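Local coordinates for protein aerobactin synthase IucA (PDB 5JM8) that probably catalyses an ATP-dependent ligation step in the biosynthesis of the siderophore aerobactin, as an NRPS-independent siderophore (NIS) synthetase, at residues A[14-19]-A[65-70]; A[30-33]-A[39-42]; A[48-53]-A[87-92]. All coordinates share one frame; numbering follows the deposited sequence.

Contact 1: residues A[14-19]-A[65-70]; sequences VAAQCF and FEFPAR
The carboxamide of Q17 stands nearly upright against the aromatic ring of F65, the two planes 74° apart, and the side chains cross at about a right angle. Each end of the amide has its own task. OE1 accepts the backbone N-H of F65 in a short, nearly straight bond, with F65 N to Q17 OE1 at 2.6 Å. The donor does not approach along a lone pair but from above the carbonyl plane, 40° out of it. NE2 lies over one face of the F65 ring, 3.3 Å above its plane and displaced toward the rim, so that Q17 NE2 is 3.4 Å from F65 CD2. A bond from Q17 NE2 to N21 OD1, one turn further along the helix, helps to fix which way round the amide sits. Reach is given by the torsions of Q17: CG lies anti to the backbone N (chi1 -160°), and a bend at chi2 carries the amide across to the strand. The contact thus sets the first turns of helix 14-26 against strand 64-72 of a five-stranded antiparallel sheet, at the point where that strand is interrupted. The chain turns a corner at F67 and P68, with a cis peptide bond before the proline, and F67 extends its ring toward the helix. This ring meets the helix obliquely, F67 CZ lying 4.1 Å from A16 CB, while Q17 OE1, already bonded to F65 N, also touches the ring at F67 CE2, 3.8 Å away. F65 also meets the ring of F52 on strand 49-54, with a small angle between their planes, and A16 rests on F82 of helix 82-96.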
ATOM      1  N   VAL A  14      31.790  -2.788 -19.613  1.00 21.73           N
ATOM      2  CA  VAL A  14      31.946  -2.051 -18.366  1.00 19.09           C
ATOM      3  C   VAL A  14      32.865  -2.788 -17.396  1.00 19.65           C
ATOM      4  O   VAL A  14      33.431  -2.181 -16.494  1.00 22.19           O
ATOM      5  CB  VAL A  14      30.581  -1.800 -17.682  1.00 19.05           C
ATOM      6  CG1 VAL A  14      29.738  -0.848 -18.516  1.00 16.88           C
ATOM      7  CG2 VAL A  14      29.838  -3.113 -17.441  1.00 16.07           C
ATOM      8  N   ALA A  15      33.008  -4.097 -17.584  1.00 21.81           N
ATOM      9  CA  ALA A  15      33.892  -4.898 -16.741  1.00 22.05           C
ATOM     10  C   ALA A  15      35.349  -4.624 -17.090  1.00 21.98           C
ATOM     11  O   ALA A  15      36.180  -4.404 -16.209  1.00 18.53           O
ATOM     12  CB  ALA A  15      33.579  -6.380 -16.898  1.00 17.86           C
ATOM     13  N   ALA A  16      35.653  -4.634 -18.381  1.00 19.05           N
ATOM     14  CA  ALA A  16      37.010  -4.388 -18.839  1.00 20.60           C
ATOM     15  C   ALA A  16      37.453  -2.983 -18.455  1.00 22.99           C
ATOM     16  O   ALA A  16      38.623  -2.751 -18.155  1.00 25.31           O
ATOM     17  CB  ALA A  16      37.110  -4.583 -20.341  1.00 20.24           C
ATOM     18  N   GLN A  17      36.509  -2.048 -18.457  1.00 23.06           N
ATOM     19  CA  GLN A  17      36.820  -0.654 -18.164  1.00 22.49           C
ATOM     20  C   GLN A  17      37.325  -0.498 -16.731  1.00 25.49           C
ATOM     21  O   GLN A  17      38.087   0.418 -16.433  1.00 27.38           O
ATOM     22  CB  GLN A  17      35.594   0.228 -18.389  1.00 21.27           C
ATOM     23  CG  GLN A  17      35.923   1.699 -18.587  1.00 21.42           C
ATOM     24  CD  GLN A  17      36.611   1.974 -19.911  1.00 21.12           C
ATOM     25  OE1 GLN A  17      36.073   1.676 -20.979  1.00 19.13           O
ATOM     26  NE2 GLN A  17      37.808   2.545 -19.847  1.00 21.82           N
ATOM     27  N   CYS A  18      36.899  -1.400 -15.850  1.00 26.95           N
ATOM     28  CA  CYS A  18      37.359  -1.402 -14.464  1.00 25.76           C
ATOM     29  C   CYS A  18      38.820  -1.808 -14.387  1.00 24.24           C
ATOM     30  O   CYS A  18      39.618  -1.159 -13.716  1.00 27.21           O
ATOM     31  CB  CYS A  18      36.513  -2.353 -13.619  1.00 24.94           C
ATOM     32  SG  CYS A  18      34.797  -1.838 -13.395  1.00 24.85           S
ATOM     33  N   PHE A  19      39.157  -2.896 -15.072  1.00 22.44           N
ATOM     34  CA  PHE A  19      40.533  -3.367 -15.148  1.00 20.68           C
ATOM     35  C   PHE A  19      41.429  -2.271 -15.705  1.00 22.75           C
ATOM     36  O   PHE A  19      42.481  -1.968 -15.144  1.00 24.81           O
ATOM     37  CB  PHE A  19      40.614  -4.630 -16.014  1.00 21.05           C
ATOM     38  CG  PHE A  19      42.012  -5.142 -16.224  1.00 22.79           C
ATOM     39  CD1 PHE A  19      42.790  -4.671 -17.270  1.00 24.98           C
ATOM     40  CD2 PHE A  19      42.545  -6.103 -15.380  1.00 23.69           C
ATOM     41  CE1 PHE A  19      44.074  -5.142 -17.465  1.00 26.04           C
ATOM     42  CE2 PHE A  19      43.829  -6.579 -15.571  1.00 23.31           C
ATOM     43  CZ  PHE A  19      44.595  -6.098 -16.613  1.00 27.09           C
ATOM     44  N   PHE A  65      36.160   3.545 -22.852  1.00 19.74           N
ATOM     45  CA  PHE A  65      36.807   3.078 -24.072  1.00 21.09           C
ATOM     46  C   PHE A  65      35.805   2.408 -25.007  1.00 26.54           C
ATOM     47  O   PHE A  65      34.882   1.721 -24.563  1.00 27.19           O
ATOM     48  CB  PHE A  65      37.937   2.091 -23.750  1.00 22.18           C
ATOM     49  CG  PHE A  65      39.094   2.697 -23.000  1.00 21.23           C
ATOM     50  CD1 PHE A  65      39.304   4.067 -22.982  1.00 25.18           C
ATOM     51  CD2 PHE A  65      39.980   1.883 -22.315  1.00 24.46           C
ATOM     52  CE1 PHE A  65      40.370   4.610 -22.287  1.00 21.64           C
ATOM     53  CE2 PHE A  65      41.048   2.420 -21.622  1.00 22.52           C
ATOM     54  CZ  PHE A  65      41.243   3.785 -21.608  1.00 21.89           C
ATOM     55  N   GLU A  66      35.998   2.619 -26.305  1.00 32.30           N
ATOM     56  CA  GLU A  66      35.247   1.909 -27.332  1.00 35.12           C
ATOM     57  C   GLU A  66      36.038   0.674 -27.755  1.00 36.42           C
ATOM     58  O   GLU A  66      37.221   0.767 -28.078  1.00 41.18           O
ATOM     59  CB  GLU A  66      34.971   2.821 -28.529  1.00 38.92           C
ATOM     60  CG  GLU A  66      34.224   2.146 -29.667  1.00 46.98           C
ATOM     61  CD  GLU A  66      33.862   3.109 -30.783  1.00 56.33           C
ATOM     62  OE1 GLU A  66      34.040   4.334 -30.600  1.00 59.98           O
ATOM     63  OE2 GLU A  66      33.402   2.641 -31.847  1.00 60.61           O
ATOM     64  N   PHE A  67      35.377  -0.478 -27.743  1.00 35.57           N
ATOM     65  CA  PHE A  67      36.033  -1.754 -28.009  1.00 34.84           C
ATOM     66  C   PHE A  67      35.606  -2.303 -29.368  1.00 36.99           C
ATOM     67  O   PHE A  67      34.585  -1.882 -29.911  1.00 36.81           O
ATOM     68  CB  PHE A  67      35.708  -2.740 -26.885  1.00 33.55           C
ATOM     69  CG  PHE A  67      36.258  -2.328 -25.548  1.00 34.20           C
ATOM     70  CD1 PHE A  67      37.590  -2.548 -25.232  1.00 35.40           C
ATOM     71  CD2 PHE A  67      35.448  -1.708 -24.612  1.00 31.83           C
ATOM     72  CE1 PHE A  67      38.100  -2.167 -24.005  1.00 32.64           C
ATOM     73  CE2 PHE A  67      35.952  -1.324 -23.384  1.00 29.50           C
ATOM     74  CZ  PHE A  67      37.278  -1.554 -23.080  1.00 29.52           C
ATOM     75  N   PRO A  68      36.381  -3.250 -29.927  1.00 40.10           N
ATOM     76  CA  PRO A  68      37.581  -3.908 -29.388  1.00 42.53           C
ATOM     77  C   PRO A  68      38.833  -3.036 -29.367  1.00 44.60           C
ATOM     78  O   PRO A  68      38.924  -2.035 -30.082  1.00 46.63           O
ATOM     79  CB  PRO A  68      37.781  -5.092 -30.341  1.00 42.44           C
ATOM     80  CG  PRO A  68      37.197  -4.638 -31.621  1.00 42.16           C
ATOM     81  CD  PRO A  68      36.016  -3.791 -31.247  1.00 41.19           C
ATOM     82  N   ALA A  69      39.796  -3.437 -28.543  1.00 40.80           N
ATOM     83  CA  ALA A  69      41.104  -2.804 -28.525  1.00 39.20           C
ATOM     84  C   ALA A  69      41.862  -3.177 -29.795  1.00 40.30           C
ATOM     85  O   ALA A  69      41.352  -3.914 -30.638  1.00 44.49           O
ATOM     86  CB  ALA A  69      41.883  -3.222 -27.291  1.00 35.11           C
ATOM     87  N   ARG A  70      43.080  -2.667 -29.923  1.00 38.01           N
ATOM     88  CA  ARG A  70      43.879  -2.881 -31.119  1.00 37.53           C
ATOM     89  C   ARG A  70      45.339  -3.059 -30.727  1.00 38.33           C
ATOM     90  O   ARG A  70      45.921  -2.199 -30.067  1.00 39.06           O
ATOM     91  CB  ARG A  70      43.709  -1.702 -32.086  1.00 38.15           C
ATOM     92  CG  ARG A  70      44.540  -1.770 -33.359  1.00 42.96           C
ATOM     93  CD  ARG A  70      44.243  -3.020 -34.166  1.00 48.16           C
ATOM     94  NE  ARG A  70      42.826  -3.156 -34.501  1.00 50.60           N
ATOM     95  CZ  ARG A  70      42.272  -2.734 -35.634  1.00 51.46           C
ATOM     96  NH1 ARG A  70      43.007  -2.139 -36.565  1.00 48.17           N
ATOM     97  NH2 ARG A  70      40.973  -2.909 -35.840  1.00 54.43           N
TER

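Contact 2: residues A[30-33]-A[39-42]; sequences WRLT and QLII
R31 and I41 face each other as the hydrogen-bonded pair of an antiparallel beta hairpin, made of strand 31-32 and strand 39-43. R31 N reaches I41 O at 3.0 Å and I41 N reaches R31 O at 2.7 Å. On the face of the sheet that carries them, the two side chains lie side by side and point the same way. A bend at chi3 (63°) turns the R31 guanidinium back so that one of its faces receives CD1, the end of the I41 ethyl arm, with R31 NH2 only 3.3 Å from I41 CD1. On the other face of the sheet L32 and L40 form the non-hydrogen-bonded pair. Here L40 CD1 lies 4.0 Å from W30 CE3, meeting the indole obliquely, and L32 CD1 comes up in plane at the edge of the same indole; the three side chains make a small apolar cluster. Toward the turn, T33 N bonds Q39 O, and the reciprocal place of a backbone carbonyl is taken by the threonine hydroxyl. OG1 is brought there by a chi1 of 60°, between the backbone N and the carbonyl carbon, and T33 OG1 accepts Q39 N at 2.9 Å. The same rotation turns T33 CG2 over toward I41 CD1, in a tight carbon contact of 3.5 Å. In the next shell, T33 OG1 also bonds Y35 O within the turn, and the indole is held by W30 NE1, bonded to T27 O. Further out, strand 49-54 continues the sheet beyond strand 39-43: L40 pairs with F52 and I42 with L50 through the backbone, and Q39 OE1 bonds H51 ND1.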
ATOM      1  N   TRP A  30      51.572   5.565 -19.924  1.00 40.80           N
ATOM      2  CA  TRP A  30      50.571   5.564 -20.986  1.00 37.75           C
ATOM      3  C   TRP A  30      50.511   6.941 -21.634  1.00 40.42           C
ATOM      4  O   TRP A  30      50.957   7.931 -21.050  1.00 41.86           O
ATOM      5  CB  TRP A  30      49.197   5.161 -20.449  1.00 33.72           C
ATOM      6  CG  TRP A  30      48.778   5.914 -19.221  1.00 32.92           C
ATOM      7  CD1 TRP A  30      49.058   5.590 -17.926  1.00 34.00           C
ATOM      8  CD2 TRP A  30      48.002   7.117 -19.174  1.00 29.99           C
ATOM      9  NE1 TRP A  30      48.507   6.518 -17.076  1.00 32.57           N
ATOM     10  CE2 TRP A  30      47.853   7.465 -17.817  1.00 31.90           C
ATOM     11  CE3 TRP A  30      47.419   7.933 -20.147  1.00 28.81           C
ATOM     12  CZ2 TRP A  30      47.147   8.593 -17.410  1.00 34.74           C
ATOM     13  CZ3 TRP A  30      46.718   9.053 -19.741  1.00 31.76           C
ATOM     14  CH2 TRP A  30      46.588   9.373 -18.384  1.00 35.05           C
ATOM     15  N   ARG A  31      49.955   6.998 -22.840  1.00 41.14           N
ATOM     16  CA  ARG A  31      50.050   8.188 -23.670  1.00 39.32           C
ATOM     17  C   ARG A  31      48.789   8.377 -24.498  1.00 38.37           C
ATOM     18  O   ARG A  31      48.090   7.413 -24.816  1.00 35.79           O
ATOM     19  CB  ARG A  31      51.280   8.088 -24.583  1.00 38.68           C
ATOM     20  CG  ARG A  31      51.518   9.291 -25.482  1.00 40.42           C
ATOM     21  CD  ARG A  31      52.820   9.146 -26.266  1.00 44.41           C
ATOM     22  NE  ARG A  31      52.794   8.002 -27.177  1.00 44.77           N
ATOM     23  CZ  ARG A  31      52.358   8.047 -28.433  1.00 44.18           C
ATOM     24  NH1 ARG A  31      51.902   9.182 -28.951  1.00 43.34           N
ATOM     25  NH2 ARG A  31      52.376   6.949 -29.177  1.00 45.75           N
ATOM     26  N   LEU A  32      48.507   9.631 -24.832  1.00 41.57           N
ATOM     27  CA  LEU A  32      47.387   9.977 -25.697  1.00 38.90           C
ATOM     28  C   LEU A  32      47.908  10.376 -27.071  1.00 38.13           C
ATOM     29  O   LEU A  32      49.039  10.843 -27.201  1.00 40.35           O
ATOM     30  CB  LEU A  32      46.561  11.113 -25.085  1.00 37.72           C
ATOM     31  CG  LEU A  32      45.510  10.719 -24.042  1.00 37.79           C
ATOM     32  CD1 LEU A  32      46.121   9.908 -22.909  1.00 39.87           C
ATOM     33  CD2 LEU A  32      44.819  11.962 -23.498  1.00 37.65           C
ATOM     34  N   THR A  33      47.080  10.183 -28.091  1.00 40.15           N
ATOM     35  CA  THR A  33      47.451  10.517 -29.460  1.00 42.08           C
ATOM     36  C   THR A  33      47.125  11.971 -29.791  1.00 46.70           C
ATOM     37  O   THR A  33      46.070  12.484 -29.416  1.00 49.01           O
ATOM     38  CB  THR A  33      46.735   9.604 -30.462  1.00 39.09           C
ATOM     39  OG1 THR A  33      45.316   9.760 -30.327  1.00 35.53           O
ATOM     40  CG2 THR A  33      47.111   8.154 -30.213  1.00 40.73           C
ATOM     41  N   GLN A  39      43.030   8.366 -29.098  1.00 39.30           N
ATOM     42  CA  GLN A  39      43.215   7.005 -28.612  1.00 36.23           C
ATOM     43  C   GLN A  39      44.174   6.995 -27.430  1.00 36.94           C
ATOM     44  O   GLN A  39      45.143   7.753 -27.401  1.00 40.40           O
ATOM     45  CB  GLN A  39      43.745   6.095 -29.723  1.00 34.83           C
ATOM     46  CG  GLN A  39      42.757   5.844 -30.854  1.00 38.09           C
ATOM     47  CD  GLN A  39      43.276   4.839 -31.862  1.00 45.65           C
ATOM     48  OE1 GLN A  39      44.467   4.532 -31.890  1.00 52.01           O
ATOM     49  NE2 GLN A  39      42.381   4.316 -32.694  1.00 45.25           N
ATOM     50  N   LEU A  40      43.893   6.139 -26.453  1.00 37.07           N
ATOM     51  CA  LEU A  40      44.775   5.971 -25.305  1.00 34.40           C
ATOM     52  C   LEU A  40      45.694   4.779 -25.544  1.00 34.32           C
ATOM     53  O   LEU A  40      45.242   3.700 -25.932  1.00 35.36           O
ATOM     54  CB  LEU A  40      43.966   5.785 -24.020  1.00 30.20           C
ATOM     55  CG  LEU A  40      44.787   5.800 -22.728  1.00 27.16           C
ATOM     56  CD1 LEU A  40      44.035   6.530 -21.626  1.00 28.36           C
ATOM     57  CD2 LEU A  40      45.133   4.384 -22.295  1.00 25.55           C
ATOM     58  N   ILE A  41      46.985   4.985 -25.306  1.00 32.25           N
ATOM     59  CA  ILE A  41      47.995   3.988 -25.626  1.00 32.70           C
ATOM     60  C   ILE A  41      48.668   3.449 -24.368  1.00 34.17           C
ATOM     61  O   ILE A  41      49.099   4.214 -23.504  1.00 36.42           O
ATOM     62  CB  ILE A  41      49.063   4.574 -26.577  1.00 33.67           C
ATOM     63  CG1 ILE A  41      48.411   4.984 -27.901  1.00 34.76           C
ATOM     64  CG2 ILE A  41      50.180   3.562 -26.834  1.00 32.84           C
ATOM     65  CD1 ILE A  41      49.291   5.833 -28.791  1.00 35.27           C
ATOM     66  N   ILE A  42      48.746   2.125 -24.283  1.00 32.09           N
ATOM     67  CA  ILE A  42      49.480   1.449 -23.219  1.00 29.34           C
ATOM     68  C   ILE A  42      50.605   0.632 -23.849  1.00 33.52           C
ATOM     69  O   ILE A  42      50.358  -0.442 -24.395  1.00 28.98           O
ATOM     70  CB  ILE A  42      48.573   0.527 -22.386  1.00 27.02           C
ATOM     71  CG1 ILE A  42      47.422   1.332 -21.774  1.00 27.36           C
ATOM     72  CG2 ILE A  42      49.392  -0.167 -21.299  1.00 27.30           C
ATOM     73  CD1 ILE A  42      46.372   0.496 -21.071  1.00 26.54           C
TER

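Contact 3: residues A[48-53]-A[87-92]; sequences QALHFR and RLIVDK
K92 NZ is gripped by two groups, a salt bridge to D29 OD2 and a hydrogen bond to P43 O, and this ties helix 82-96 to the chain just before strand 31-32 and to the end of strand 39-43. The lysine gets there fully stretched, every torsion from chi1 to chi4 close to 180°. About a turn earlier, L88 and I89 of the helix meet L50 of strand 49-54 in a purely apolar contact. L50 points from its strand toward the helix, and its two methyls divide the work. CD1 fits against the end of I89, with L50 CD1 3.9 Å from I89 CG1 and 4.0 Å from I89 CD1; the two side chains lie askew to each other. CD2 takes the looser neighbour, L50 CD2 being 4.5 Å from L88 CD1. The CB of I89 points neither at the strand nor away from it, but with CG1 anti to the carbonyl carbon (chi1 -68°) the ethyl arm comes nearer to L50. No hydrogen bond joins the two segments, and their nearest CA atoms, those of L50 and I89, are 9.2 Å apart, so that the two backbones meet through side chains alone. Around them L71 of strand 64-72 and L44 touch both L50 and L88, and on the helix V90 packs on C104, F107 and H108, so that helix 82-96 packs on the sheet with one side and on helix 101-124 with another.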
ATOM      1  N   GLN A  48      55.688  -2.589 -29.544  1.00 49.62           N
ATOM      2  CA  GLN A  48      54.277  -2.963 -29.602  1.00 48.16           C
ATOM      3  C   GLN A  48      53.485  -2.257 -28.505  1.00 47.29           C
ATOM      4  O   GLN A  48      54.006  -1.998 -27.420  1.00 49.36           O
ATOM      5  CB  GLN A  48      54.108  -4.476 -29.472  1.00 49.96           C
ATOM      6  CG  GLN A  48      54.629  -5.261 -30.661  1.00 55.19           C
ATOM      7  CD  GLN A  48      54.256  -6.728 -30.592  1.00 58.84           C
ATOM      8  OE1 GLN A  48      53.808  -7.218 -29.555  1.00 57.73           O
ATOM      9  NE2 GLN A  48      54.434  -7.437 -31.702  1.00 62.17           N
ATOM     10  N   ALA A  49      52.225  -1.950 -28.797  1.00 41.16           N
ATOM     11  CA  ALA A  49      51.379  -1.221 -27.861  1.00 39.55           C
ATOM     12  C   ALA A  49      49.900  -1.501 -28.106  1.00 38.44           C
ATOM     13  O   ALA A  49      49.514  -1.944 -29.187  1.00 39.04           O
ATOM     14  CB  ALA A  49      51.653   0.268 -27.965  1.00 40.24           C
ATOM     15  N   LEU A  50      49.082  -1.233 -27.091  1.00 36.49           N
ATOM     16  CA  LEU A  50      47.634  -1.388 -27.188  1.00 32.07           C
ATOM     17  C   LEU A  50      46.980  -0.029 -27.385  1.00 30.79           C
ATOM     18  O   LEU A  50      47.233   0.899 -26.622  1.00 29.84           O
ATOM     19  CB  LEU A  50      47.080  -2.068 -25.936  1.00 28.69           C
ATOM     20  CG  LEU A  50      47.476  -3.536 -25.756  1.00 30.54           C
ATOM     21  CD1 LEU A  50      47.148  -4.019 -24.353  1.00 29.95           C
ATOM     22  CD2 LEU A  50      46.791  -4.416 -26.798  1.00 31.88           C
ATOM     23  N   HIS A  51      46.138   0.074 -28.409  1.00 31.95           N
ATOM     24  CA  HIS A  51      45.448   1.319 -28.728  1.00 30.45           C
ATOM     25  C   HIS A  51      43.953   1.256 -28.423  1.00 30.73           C
ATOM     26  O   HIS A  51      43.214   0.517 -29.072  1.00 31.73           O
ATOM     27  CB  HIS A  51      45.648   1.662 -30.201  1.00 29.38           C
ATOM     28  CG  HIS A  51      47.027   2.141 -30.532  1.00 33.34           C
ATOM     29  ND1 HIS A  51      47.253   3.321 -31.201  1.00 33.51           N
ATOM     30  CD2 HIS A  51      48.248   1.608 -30.280  1.00 33.57           C
ATOM     31  CE1 HIS A  51      48.553   3.496 -31.355  1.00 33.48           C
ATOM     32  NE2 HIS A  51      49.180   2.472 -30.806  1.00 34.48           N
ATOM     33  N   PHE A  52      43.520   2.048 -27.446  1.00 30.01           N
ATOM     34  CA  PHE A  52      42.118   2.090 -27.033  1.00 29.28           C
ATOM     35  C   PHE A  52      41.415   3.347 -27.536  1.00 32.37           C
ATOM     36  O   PHE A  52      41.803   4.463 -27.191  1.00 35.37           O
ATOM     37  CB  PHE A  52      42.010   2.024 -25.507  1.00 28.40           C
ATOM     38  CG  PHE A  52      42.542   0.750 -24.914  1.00 30.00           C
ATOM     39  CD1 PHE A  52      41.748  -0.382 -24.850  1.00 29.02           C
ATOM     40  CD2 PHE A  52      43.833   0.685 -24.421  1.00 32.38           C
ATOM     41  CE1 PHE A  52      42.233  -1.556 -24.303  1.00 29.94           C
ATOM     42  CE2 PHE A  52      44.322  -0.488 -23.873  1.00 34.11           C
ATOM     43  CZ  PHE A  52      43.522  -1.608 -23.816  1.00 31.89           C
ATOM     44  N   ARG A  53      40.372   3.162 -28.340  1.00 33.95           N
ATOM     45  CA  ARG A  53      39.545   4.276 -28.783  1.00 35.14           C
ATOM     46  C   ARG A  53      38.832   4.878 -27.580  1.00 37.42           C
ATOM     47  O   ARG A  53      38.127   4.176 -26.857  1.00 38.47           O
ATOM     48  CB  ARG A  53      38.528   3.821 -29.831  1.00 34.87           C
ATOM     49  CG  ARG A  53      39.145   3.265 -31.099  1.00 36.15           C
ATOM     50  CD  ARG A  53      38.076   2.733 -32.041  1.00 40.86           C
ATOM     51  NE  ARG A  53      37.164   3.786 -32.479  1.00 45.12           N
ATOM     52  CZ  ARG A  53      36.072   3.579 -33.210  1.00 46.33           C
ATOM     53  NH1 ARG A  53      35.742   2.351 -33.590  1.00 45.02           N
ATOM     54  NH2 ARG A  53      35.307   4.604 -33.558  1.00 47.47           N
ATOM     55  N   ARG A  87      46.049 -10.434 -20.574  1.00 28.58           N
ATOM     56  CA  ARG A  87      47.176 -11.349 -20.443  1.00 29.81           C
ATOM     57  C   ARG A  87      48.472 -10.661 -20.861  1.00 33.70           C
ATOM     58  O   ARG A  87      49.514 -10.845 -20.231  1.00 38.08           O
ATOM     59  CB  ARG A  87      46.951 -12.604 -21.286  1.00 28.85           C
ATOM     60  CG  ARG A  87      48.095 -13.606 -21.208  1.00 31.41           C
ATOM     61  CD  ARG A  87      47.833 -14.843 -22.046  1.00 34.36           C
ATOM     62  NE  ARG A  87      47.709 -14.531 -23.468  1.00 38.52           N
ATOM     63  CZ  ARG A  87      48.740 -14.360 -24.292  1.00 44.05           C
ATOM     64  NH1 ARG A  87      49.987 -14.462 -23.845  1.00 47.84           N
ATOM     65  NH2 ARG A  87      48.525 -14.082 -25.570  1.00 44.46           N
ATOM     66  N   LEU A  88      48.399  -9.867 -21.925  1.00 30.43           N
ATOM     67  CA  LEU A  88      49.567  -9.152 -22.423  1.00 29.77           C
ATOM     68  C   LEU A  88      50.063  -8.156 -21.383  1.00 30.03           C
ATOM     69  O   LEU A  88      51.266  -8.029 -21.159  1.00 30.78           O
ATOM     70  CB  LEU A  88      49.243  -8.429 -23.734  1.00 29.08           C
ATOM     71  CG  LEU A  88      49.002  -9.312 -24.961  1.00 29.03           C
ATOM     72  CD1 LEU A  88      48.543  -8.475 -26.146  1.00 29.03           C
ATOM     73  CD2 LEU A  88      50.253 -10.104 -25.324  1.00 31.40           C
ATOM     74  N   ILE A  89      49.131  -7.456 -20.745  1.00 31.46           N
ATOM     75  CA  ILE A  89      49.479  -6.462 -19.735  1.00 31.49           C
ATOM     76  C   ILE A  89      50.042  -7.128 -18.485  1.00 31.95           C
ATOM     77  O   ILE A  89      50.951  -6.599 -17.857  1.00 32.18           O
ATOM     78  CB  ILE A  89      48.263  -5.590 -19.353  1.00 30.65           C
ATOM     79  CG1 ILE A  89      47.863  -4.705 -20.535  1.00 27.52           C
ATOM     80  CG2 ILE A  89      48.586  -4.704 -18.150  1.00 33.74           C
ATOM     81  CD1 ILE A  89      46.520  -4.029 -20.377  1.00 25.17           C
ATOM     82  N   VAL A  90      49.494  -8.280 -18.111  1.00 30.00           N
ATOM     83  CA  VAL A  90      50.013  -9.012 -16.959  1.00 28.76           C
ATOM     84  C   VAL A  90      51.424  -9.525 -17.251  1.00 31.77           C
ATOM     85  O   VAL A  90      52.268  -9.585 -16.357  1.00 31.98           O
ATOM     86  CB  VAL A  90      49.093 -10.191 -16.573  1.00 27.08           C
ATOM     87  CG1 VAL A  90      49.749 -11.074 -15.511  1.00 28.20           C
ATOM     88  CG2 VAL A  90      47.752  -9.673 -16.070  1.00 25.98           C
ATOM     89  N   ASP A  91      51.682  -9.890 -18.504  1.00 29.66           N
ATOM     90  CA  ASP A  91      53.017 -10.326 -18.905  1.00 34.08           C
ATOM     91  C   ASP A  91      54.011  -9.172 -18.815  1.00 36.71           C
ATOM     92  O   ASP A  91      55.143  -9.351 -18.364  1.00 43.03           O
ATOM     93  CB  ASP A  91      53.000 -10.892 -20.327  1.00 37.27           C
ATOM     94  CG  ASP A  91      54.393 -11.214 -20.840  1.00 42.53           C
ATOM     95  OD1 ASP A  91      54.947 -12.261 -20.441  1.00 44.85           O
ATOM     96  OD2 ASP A  91      54.934 -10.422 -21.642  1.00 45.39           O
ATOM     97  N   LYS A  92      53.583  -7.991 -19.257  1.00 33.77           N
ATOM     98  CA  LYS A  92      54.393  -6.783 -19.154  1.00 30.91           C
ATOM     99  C   LYS A  92      54.798  -6.534 -17.705  1.00 35.91           C
ATOM    100  O   LYS A  92      55.939  -6.174 -17.422  1.00 31.77           O
ATOM    101  CB  LYS A  92      53.625  -5.578 -19.708  1.00 31.34           C
ATOM    102  CG  LYS A  92      54.287  -4.222 -19.465  1.00 30.85           C
ATOM    103  CD  LYS A  92      53.419  -3.076 -19.980  1.00 29.90           C
ATOM    104  CE  LYS A  92      54.004  -1.713 -19.610  1.00 30.18           C
ATOM    105  NZ  LYS A  92      53.177  -0.576 -20.107  1.00 29.58           N
TER

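The three contacts share one antiparallel sheet. Contact 2 forms its outer hairpin, contact 3 covers the next strand with helix 82-96, and contact 1 brings helix 14-26 to the strand after that. Strand 49-54 is the common element: L40 N lies 2.8 Å from F52 O, which joins contacts 2 and 3, and R70 O lies 2.8 Å from H51 N, which joins contacts 1 and 3, where E66 OE2 and R53 NH1 add a salt bridge. Contacts 1 and 2, with centres about 14 Å apart, meet through F65 CZ and L40 CD1 at 3.9 Å. The Q17 side chain of contact 1 is about 13 Å from the bound ATP, too far for direct contact.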